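Local coordinates for acetyl-CoA C-acetyltransferase (Syntrophomonas wolfei subsp. wolfei, PDB 7N7Z), which probably catalyses the reversible thiolytic cleavage of acetoacetyl-CoA into two molecules of acetyl-CoA, at residues Ala26-Asn31 with Val206-Lys211; Thr16-Tyr21 with Gly357-Ala362; Leu294-Ala299 with Ala324-Gly329. All blocks are in the same frame, centred on the assembly; numbering follows the deposited sequence.

Contact 1. Residues Ala26-Asn31 with Val206-Lys211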
loop_
_atom_site.group_PDB
_atom_site.type_symbol
_atom_site.label_atom_id
_atom_site.label_comp_id
_atom_site.label_asym_id
_atom_site.label_seq_id
_atom_site.Cartn_x
_atom_site.Cartn_y
_atom_site.Cartn_z
ATOM N N ALA B 26 14.964 15.335 7.947
ATOM C CA ALA B 26 14.002 14.322 7.529
ATOM C C ALA B 26 12.778 14.275 8.433
ATOM O O ALA B 26 11.721 13.800 8.002
ATOM C CB ALA B 26 14.674 12.950 7.495
ATOM N N SER B 27 12.895 14.750 9.670
ATOM C CA SER B 27 11.793 14.734 10.622
ATOM C C SER B 27 10.890 15.955 10.507
ATOM O O SER B 27 9.877 16.022 11.212
ATOM C CB SER B 27 12.340 14.649 12.050
ATOM O OG SER B 27 13.439 15.527 12.219
ATOM N N VAL B 28 11.225 16.914 9.649
ATOM C CA VAL B 28 10.496 18.172 9.535
ATOM C C VAL B 28 9.732 18.153 8.218
ATOM O O VAL B 28 10.333 18.192 7.137
ATOM C CB VAL B 28 11.437 19.382 9.615
ATOM C CG1 VAL B 28 10.641 20.663 9.834
ATOM C CG2 VAL B 28 12.456 19.185 10.728
ATOM N N ARG B 29 8.405 18.103 8.303
ATOM C CA ARG B 29 7.583 18.089 7.105
ATOM C C ARG B 29 7.668 19.432 6.384
ATOM O O ARG B 29 8.074 20.452 6.947
ATOM C CB ARG B 29 6.131 17.762 7.457
ATOM C CG ARG B 29 5.955 16.432 8.183
ATOM C CD ARG B 29 6.148 15.242 7.249
ATOM N NE ARG B 29 5.198 15.248 6.142
ATOM C CZ ARG B 29 3.926 14.881 6.242
ATOM N NH1 ARG B 29 3.411 14.475 7.391
ATOM N NH2 ARG B 29 3.153 14.923 5.161
ATOM N N ALA B 30 7.265 19.417 5.110
ATOM C CA ALA B 30 7.456 20.584 4.254
ATOM C C ALA B 30 6.794 21.828 4.838
ATOM O O ALA B 30 7.368 22.922 4.793
ATOM C CB ALA B 30 6.911 20.298 2.854
ATOM N N ASN B 31 5.588 21.682 5.392
ATOM C CA ASN B 31 4.860 22.850 5.878
ATOM C C ASN B 31 5.551 23.497 7.071
ATOM O O ASN B 31 5.509 24.724 7.219
ATOM C CB ASN B 31 3.429 22.459 6.248
ATOM C CG ASN B 31 2.621 22.018 5.048
ATOM O OD1 ASN B 31 3.054 22.169 3.905
ATOM N ND2 ASN B 31 1.438 21.467 5.299
ATOM N N VAL B 206 16.794 25.439 11.840
ATOM C CA VAL B 206 15.664 24.552 12.090
ATOM C C VAL B 206 15.967 23.751 13.348
ATOM O O VAL B 206 17.018 23.104 13.442
ATOM C CB VAL B 206 15.401 23.620 10.896
ATOM C CG1 VAL B 206 14.244 22.678 11.205
ATOM C CG2 VAL B 206 15.117 24.431 9.644
ATOM N N VAL B 207 15.049 23.790 14.307
ATOM C CA VAL B 207 15.248 23.179 15.614
ATOM C C VAL B 207 14.465 21.872 15.665
ATOM O O VAL B 207 13.240 21.864 15.498
ATOM C CB VAL B 207 14.818 24.130 16.742
ATOM C CG1 VAL B 207 14.849 23.414 18.068
ATOM C CG2 VAL B 207 15.723 25.350 16.775
ATOM N N ILE B 208 15.173 20.771 15.900
ATOM C CA ILE B 208 14.556 19.455 16.029
ATOM C C ILE B 208 14.229 19.235 17.501
ATOM O O ILE B 208 15.126 19.238 18.353
ATOM C CB ILE B 208 15.481 18.345 15.501
ATOM C CG1 ILE B 208 16.166 18.759 14.188
ATOM C CG2 ILE B 208 14.702 17.039 15.337
ATOM C CD1 ILE B 208 15.299 18.648 12.947
ATOM N N LYS B 209 12.946 19.038 17.804
ATOM C CA LYS B 209 12.487 18.921 19.189
ATOM C C LYS B 209 12.499 17.454 19.619
ATOM O O LYS B 209 11.465 16.814 19.827
ATOM C CB LYS B 209 11.101 19.535 19.341
ATOM C CG LYS B 209 11.086 21.051 19.285
ATOM C CD LYS B 209 11.367 21.661 20.648
ATOM C CE LYS B 209 11.401 23.181 20.580
ATOM N NZ LYS B 209 10.095 23.750 20.146
ATOM N N SER B 210 13.710 16.923 19.758
ATOM C CA SER B 210 13.868 15.565 20.254
ATOM C C SER B 210 13.396 15.476 21.705
ATOM O O SER B 210 13.257 16.481 22.407
ATOM C CB SER B 210 15.325 15.118 20.142
ATOM O OG SER B 210 15.436 13.710 20.256
ATOM N N LYS B 211 13.147 14.244 22.150
ATOM C CA LYS B 211 12.650 14.031 23.506
ATOM C C LYS B 211 13.758 14.210 24.538
ATOM O O LYS B 211 13.623 15.006 25.473
ATOM C CB LYS B 211 12.030 12.637 23.623
#
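Val-28 meets Val-206 and Ile-208 where the run leading into helix 30-45 lies against a small antiparallel β-hairpin, whose strands are 206-208 and 215-217. The contact is a worked example of how a peripheral hairpin and the loop before a helix can be joined through a few branched side chains.

The apolar part belongs to one methyl. Val-28 has CG1 anti to the backbone N (chi1 -166°), which leaves CG2 as the branch that faces the hairpin. There CG2 meets Val-206 CG1 tip to tip at 4.0 Å. It comes closer to Ile-208, whose side chain runs aslant to it, with 3.6 Å between Val-28 CG2 and Ile-208 CD1. Leu-33 of helix 30-45 touches both Val-28 and Val-206 and extends the apolar patch along that helix.

Backbone polar groups are satisfied away from this interface: Val-206 and Ile-208 pair with Ile-217 and Lys-215 of the partner strand, and Ala-26 O accepts from the Asn-124 side chain.

At the exposed Ser-27 the contact becomes mixed, and its OG lies equally near two methyls of one residue, 3.7 Å from Ile-208 CG2 and from Ile-208 CD1.

Contact 2. Residues Thr16-Tyr21 with Gly357-Ala362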
loop_
_atom_site.group_PDB
_atom_site.type_symbol
_atom_site.label_atom_id
_atom_site.label_comp_id
_atom_site.label_asym_id
_atom_site.label_seq_id
_atom_site.Cartn_x
_atom_site.Cartn_y
_atom_site.Cartn_z
ATOM N N THR B 16 15.977 27.980 5.150
ATOM C CA THR B 16 16.520 27.013 6.086
ATOM C C THR B 16 17.794 26.423 5.503
ATOM O O THR B 16 18.109 26.629 4.328
ATOM C CB THR B 16 15.494 25.920 6.371
ATOM O OG1 THR B 16 15.383 25.055 5.234
ATOM C CG2 THR B 16 14.130 26.524 6.681
ATOM N N PRO B 17 18.566 25.691 6.302
ATOM C CA PRO B 17 19.673 24.920 5.732
ATOM C C PRO B 17 19.147 23.892 4.741
ATOM O O PRO B 17 17.987 23.478 4.791
ATOM C CB PRO B 17 20.315 24.249 6.953
ATOM C CG PRO B 17 19.883 25.074 8.121
ATOM C CD PRO B 17 18.511 25.577 7.770
ATOM N N ILE B 18 20.015 23.491 3.821
ATOM C CA ILE B 18 19.687 22.460 2.843
ATOM C C ILE B 18 20.105 21.120 3.436
ATOM O O ILE B 18 21.296 20.814 3.530
ATOM C CB ILE B 18 20.370 22.721 1.495
ATOM C CG1 ILE B 18 19.960 24.097 0.962
ATOM C CG2 ILE B 18 20.002 21.633 0.490
ATOM C CD1 ILE B 18 20.624 24.480 -0.343
ATOM N N GLY B 19 19.117 20.321 3.845
ATOM C CA GLY B 19 19.394 19.062 4.495
ATOM C C GLY B 19 19.569 17.913 3.517
ATOM O O GLY B 19 19.107 17.958 2.379
ATOM N N ARG B 20 20.250 16.873 3.989
ATOM C CA ARG B 20 20.462 15.683 3.180
ATOM C C ARG B 20 19.173 14.881 3.056
ATOM O O ARG B 20 18.329 14.876 3.956
ATOM C CB ARG B 20 21.546 14.801 3.800
ATOM C CG ARG B 20 22.954 15.082 3.312
ATOM C CD ARG B 20 23.958 14.188 4.031
ATOM N NE ARG B 20 25.339 14.574 3.765
ATOM C CZ ARG B 20 26.207 13.859 3.059
ATOM N NH1 ARG B 20 25.869 12.708 2.499
ATOM N NH2 ARG B 20 27.449 14.310 2.914
ATOM N N TYR B 21 19.029 14.196 1.924
ATOM C CA TYR B 21 17.942 13.243 1.752
ATOM C C TYR B 21 17.930 12.262 2.911
ATOM O O TYR B 21 18.891 11.515 3.114
ATOM C CB TYR B 21 18.106 12.499 0.426
ATOM C CG TYR B 21 17.022 11.485 0.133
ATOM C CD1 TYR B 21 15.681 11.838 0.175
ATOM C CD2 TYR B 21 17.344 10.175 -0.200
ATOM C CE1 TYR B 21 14.692 10.917 -0.097
ATOM C CE2 TYR B 21 16.360 9.246 -0.475
ATOM C CZ TYR B 21 15.037 9.621 -0.425
ATOM O OH TYR B 21 14.055 8.696 -0.700
ATOM N N GLY B 357 23.123 20.921 -3.036
ATOM C CA GLY B 357 21.909 20.145 -3.184
ATOM C C GLY B 357 20.846 20.897 -3.968
ATOM O O GLY B 357 20.958 22.090 -4.254
ATOM N N HIS B 358 19.792 20.164 -4.309
ATOM C CA HIS B 358 18.725 20.680 -5.164
ATOM C C HIS B 358 17.369 20.294 -4.601
ATOM O O HIS B 358 16.728 19.346 -5.067
ATOM C CB HIS B 358 18.882 20.164 -6.597
ATOM C CG HIS B 358 17.868 20.709 -7.552
ATOM N ND1 HIS B 358 17.308 21.961 -7.410
ATOM C CD2 HIS B 358 17.310 20.172 -8.663
ATOM C CE1 HIS B 358 16.452 22.173 -8.394
ATOM N NE2 HIS B 358 16.434 21.102 -9.167
ATOM N N PRO B 359 16.894 21.013 -3.591
ATOM C CA PRO B 359 15.486 20.866 -3.204
ATOM C C PRO B 359 14.612 21.479 -4.281
ATOM O O PRO B 359 14.546 22.706 -4.388
ATOM C CB PRO B 359 15.387 21.625 -1.880
ATOM C CG PRO B 359 16.521 22.609 -1.914
ATOM C CD PRO B 359 17.608 22.005 -2.767
ATOM N N VAL B 360 13.940 20.644 -5.074
ATOM C CA VAL B 360 13.364 21.105 -6.337
ATOM C C VAL B 360 12.437 22.294 -6.116
ATOM O O VAL B 360 12.591 23.346 -6.747
ATOM C CB VAL B 360 12.635 19.947 -7.042
ATOM C CG1 VAL B 360 12.147 20.376 -8.418
ATOM C CG2 VAL B 360 13.548 18.733 -7.158
ATOM N N GLY B 361 11.448 22.139 -5.237
ATOM C CA GLY B 361 10.449 23.180 -5.069
ATOM C C GLY B 361 10.989 24.460 -4.464
ATOM O O GLY B 361 10.481 25.548 -4.755
ATOM N N ALA B 362 12.011 24.356 -3.616
ATOM C CA ALA B 362 12.573 25.522 -2.949
ATOM C C ALA B 362 13.671 26.203 -3.752
ATOM O O ALA B 362 13.922 27.396 -3.543
ATOM C CB ALA B 362 13.134 25.125 -1.579
#
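Ile-18 and Gly-357 bring their CA atoms to 6.8 Å, where the end of strand 8-20 passes the turn between helix 353-356 and helix 360-378, and Gly-357 leaves helical geometry there with a positive phi of 108°. That turn carries the Gly-His-Pro sequence familiar from the thiolase family.

Ile-18 makes the whole side-chain contribution from 16-21. CG2 is anti to the backbone N, and this branch is the one directed at the turn. It touches Pro-359 at CD, 4.1 Å away, with the two side chains crossing at roughly a right angle. The same methyl sits 4.4 Å from Gly-357 CA, so CG2 rests against the backbone of one residue and the ring of another. Cys-256 of strand 254-264 touches both Ile-18 and Pro-359 and extends the apolar surface.

Between the two residues touched by the isoleucine stands His-358, predicted to act as a proton acceptor, whose CB points away from 16-21. One face of its imidazole has Val-360 CA 3.8 Å above the plane, offset toward the rim, and ND1 is hydrogen-bonded to Thr-363 OG1. Asn-254 links the two chain segments: its OD1 accepts from His-358 N and its ND2 donates to Gly-19 O.

The labour is divided. The direct contact is purely van der Waals and touches the chain just before and just after the histidine, while polar bonds to neighbouring residues probably help to fix the main chain and the imidazole. Apolar contact from Ile-18, with polar links from Asn-254 and Thr-363, is consistent with a well-positioned histidine.

Contact 3. Residues Leu294-Ala299 with Ala324-Gly329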
loop_
_atom_site.group_PDB
_atom_site.type_symbol
_atom_site.label_atom_id
_atom_site.label_comp_id
_atom_site.label_asym_id
_atom_site.label_seq_id
_atom_site.Cartn_x
_atom_site.Cartn_y
_atom_site.Cartn_z
ATOM N N LEU B 294 19.483 22.784 -20.923
ATOM C CA LEU B 294 19.924 23.972 -21.643
ATOM C C LEU B 294 18.973 25.153 -21.497
ATOM O O LEU B 294 19.215 26.197 -22.112
ATOM C CB LEU B 294 20.102 23.642 -23.128
ATOM C CG LEU B 294 20.965 22.416 -23.434
ATOM C CD1 LEU B 294 20.878 22.052 -24.907
ATOM C CD2 LEU B 294 22.409 22.664 -23.022
ATOM N N GLY B 295 17.911 25.019 -20.706
ATOM C CA GLY B 295 16.937 26.072 -20.537
ATOM C C GLY B 295 17.541 27.421 -20.193
ATOM O O GLY B 295 17.189 28.448 -20.783
ATOM N N PRO B 296 18.453 27.452 -19.218
ATOM C CA PRO B 296 19.082 28.733 -18.858
ATOM C C PRO B 296 19.775 29.414 -20.025
ATOM O O PRO B 296 19.897 30.644 -20.028
ATOM C CB PRO B 296 20.078 28.338 -17.759
ATOM C CG PRO B 296 19.523 27.079 -17.179
ATOM C CD PRO B 296 18.876 26.359 -18.325
ATOM N N ALA B 297 20.232 28.651 -21.021
ATOM C CA ALA B 297 20.894 29.254 -22.171
ATOM C C ALA B 297 19.923 30.010 -23.067
ATOM O O ALA B 297 20.363 30.808 -23.902
ATOM C CB ALA B 297 21.620 28.180 -22.981
ATOM N N VAL B 298 18.618 29.777 -22.919
ATOM C CA VAL B 298 17.616 30.524 -23.660
ATOM C C VAL B 298 16.834 31.484 -22.769
ATOM O O VAL B 298 16.334 32.499 -23.266
ATOM C CB VAL B 298 16.655 29.572 -24.406
ATOM C CG1 VAL B 298 17.393 28.829 -25.511
ATOM C CG2 VAL B 298 15.998 28.592 -23.445
ATOM N N ALA B 299 16.723 31.202 -21.469
ATOM C CA ALA B 299 16.014 32.103 -20.570
ATOM C C ALA B 299 16.867 33.311 -20.201
ATOM O O ALA B 299 16.362 34.438 -20.151
ATOM C CB ALA B 299 15.584 31.352 -19.309
ATOM N N ALA B 324 26.746 18.583 -13.724
ATOM C CA ALA B 324 27.947 19.197 -14.282
ATOM C C ALA B 324 27.870 19.261 -15.802
ATOM O O ALA B 324 28.149 20.302 -16.408
ATOM C CB ALA B 324 29.188 18.424 -13.835
ATOM N N ALA B 325 27.488 18.150 -16.437
ATOM C CA ALA B 325 27.311 18.151 -17.885
ATOM C C ALA B 325 26.263 19.172 -18.307
ATOM O O ALA B 325 26.410 19.835 -19.341
ATOM C CB ALA B 325 26.918 16.754 -18.367
ATOM N N GLN B 326 25.197 19.310 -17.516
ATOM C CA GLN B 326 24.156 20.279 -17.841
ATOM C C GLN B 326 24.714 21.696 -17.871
ATOM O O GLN B 326 24.407 22.475 -18.781
ATOM C CB GLN B 326 23.014 20.171 -16.829
ATOM C CG GLN B 326 21.895 21.180 -17.034
ATOM C CD GLN B 326 21.902 22.301 -16.007
ATOM O OE1 GLN B 326 22.616 22.245 -15.005
ATOM N NE2 GLN B 326 21.096 23.327 -16.254
ATOM N N VAL B 327 25.542 22.046 -16.885
ATOM C CA VAL B 327 26.135 23.380 -16.847
ATOM C C VAL B 327 27.056 23.583 -18.042
ATOM O O VAL B 327 26.942 24.571 -18.778
ATOM C CB VAL B 327 26.888 23.594 -15.522
ATOM C CG1 VAL B 327 27.495 24.994 -15.474
ATOM C CG2 VAL B 327 25.966 23.362 -14.342
ATOM N N LEU B 328 27.992 22.654 -18.248
ATOM C CA LEU B 328 28.921 22.784 -19.365
ATOM C C LEU B 328 28.184 22.858 -20.695
ATOM O O LEU B 328 28.685 23.465 -21.648
ATOM C CB LEU B 328 29.910 21.619 -19.359
ATOM C CG LEU B 328 30.798 21.501 -18.117
ATOM C CD1 LEU B 328 31.802 20.373 -18.292
ATOM C CD2 LEU B 328 31.521 22.807 -17.811
ATOM N N GLY B 329 26.998 22.255 -20.779
ATOM C CA GLY B 329 26.174 22.440 -21.961
ATOM C C GLY B 329 25.629 23.852 -22.060
ATOM O O GLY B 329 25.538 24.418 -23.153
#
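Leu-294 lies against Gly-329 where the start of helix 296-307 packs beside the first turns of helix 324-336, two helices joined through strand 316-319 in the C-terminal part of the thiolase fold. The first shell is a methyl on a main-chain surface: Leu-294 CD2 is 3.6 Å from Gly-329 C and equally near the carbonyl oxygen of that residue. Gly-329 has no side chain in the way, and the leucine methyl can therefore rest directly on the helix backbone. CG of Leu-294 is anti to its own carbonyl carbon (chi1 -51°); with CD1 extended anti to CA (chi2 170°), CD2 is the branch that reaches the glycine.

A second, looser meeting lies a turn earlier on helix 324-336. There the ring of Pro-296 crosses Gln-326 at about a right angle, with CG 4.2 Å from NE2. This is only apolar carbon beside an amide nitrogen, and the amide is bonded to other groups: NE2 donates to Gly-293 O, while OE1 accepts from Ala-322 N. The glutamine bends at chi2 (-106°), which turns the amide back toward these partners; bonded through both NE2 and OE1, the buried amide is satisfied, and the two partners set which way round it lies.

Farther out, Cys-388, a predicted proton acceptor, touches both Pro-296 and Gln-326, placing the contact beside the probable active site. Leu-294 also packs on Ile-168 and Tyr-172 of helix 161-172 and on Met-333.

The backbone behind leucine and proline is itself bonded: Ala-297 N donates to Leu-294 O, and Gly-295 O accepts from Val-298 N and Ala-299 N, each at 2.9 Å.

Overall arrangement
Contacts 2 and 3 are wholly buried, whereas contact 1 lies toward the surface, its centre about 21 Å from the centre of the chain against 8 Å for contact 2. Contacts 1 and 2 adjoin: Val-206 CG2 packs 3.6 Å from Thr-16 CB, and strand 8-20 runs on toward helix 30-45. Contact 3 touches neither and lies across the chain centre from contact 1, their centres about 35 Å apart. All three rest on van der Waals contact, but only contact 2 is apolar throughout. Contact 1 joins branched side chains beside an exposed serine; contacts 2 and 3 use glycine backbone as a surface, contact 2 containing the predicted catalytic His-358 and contact 3 adjoining Cys-388.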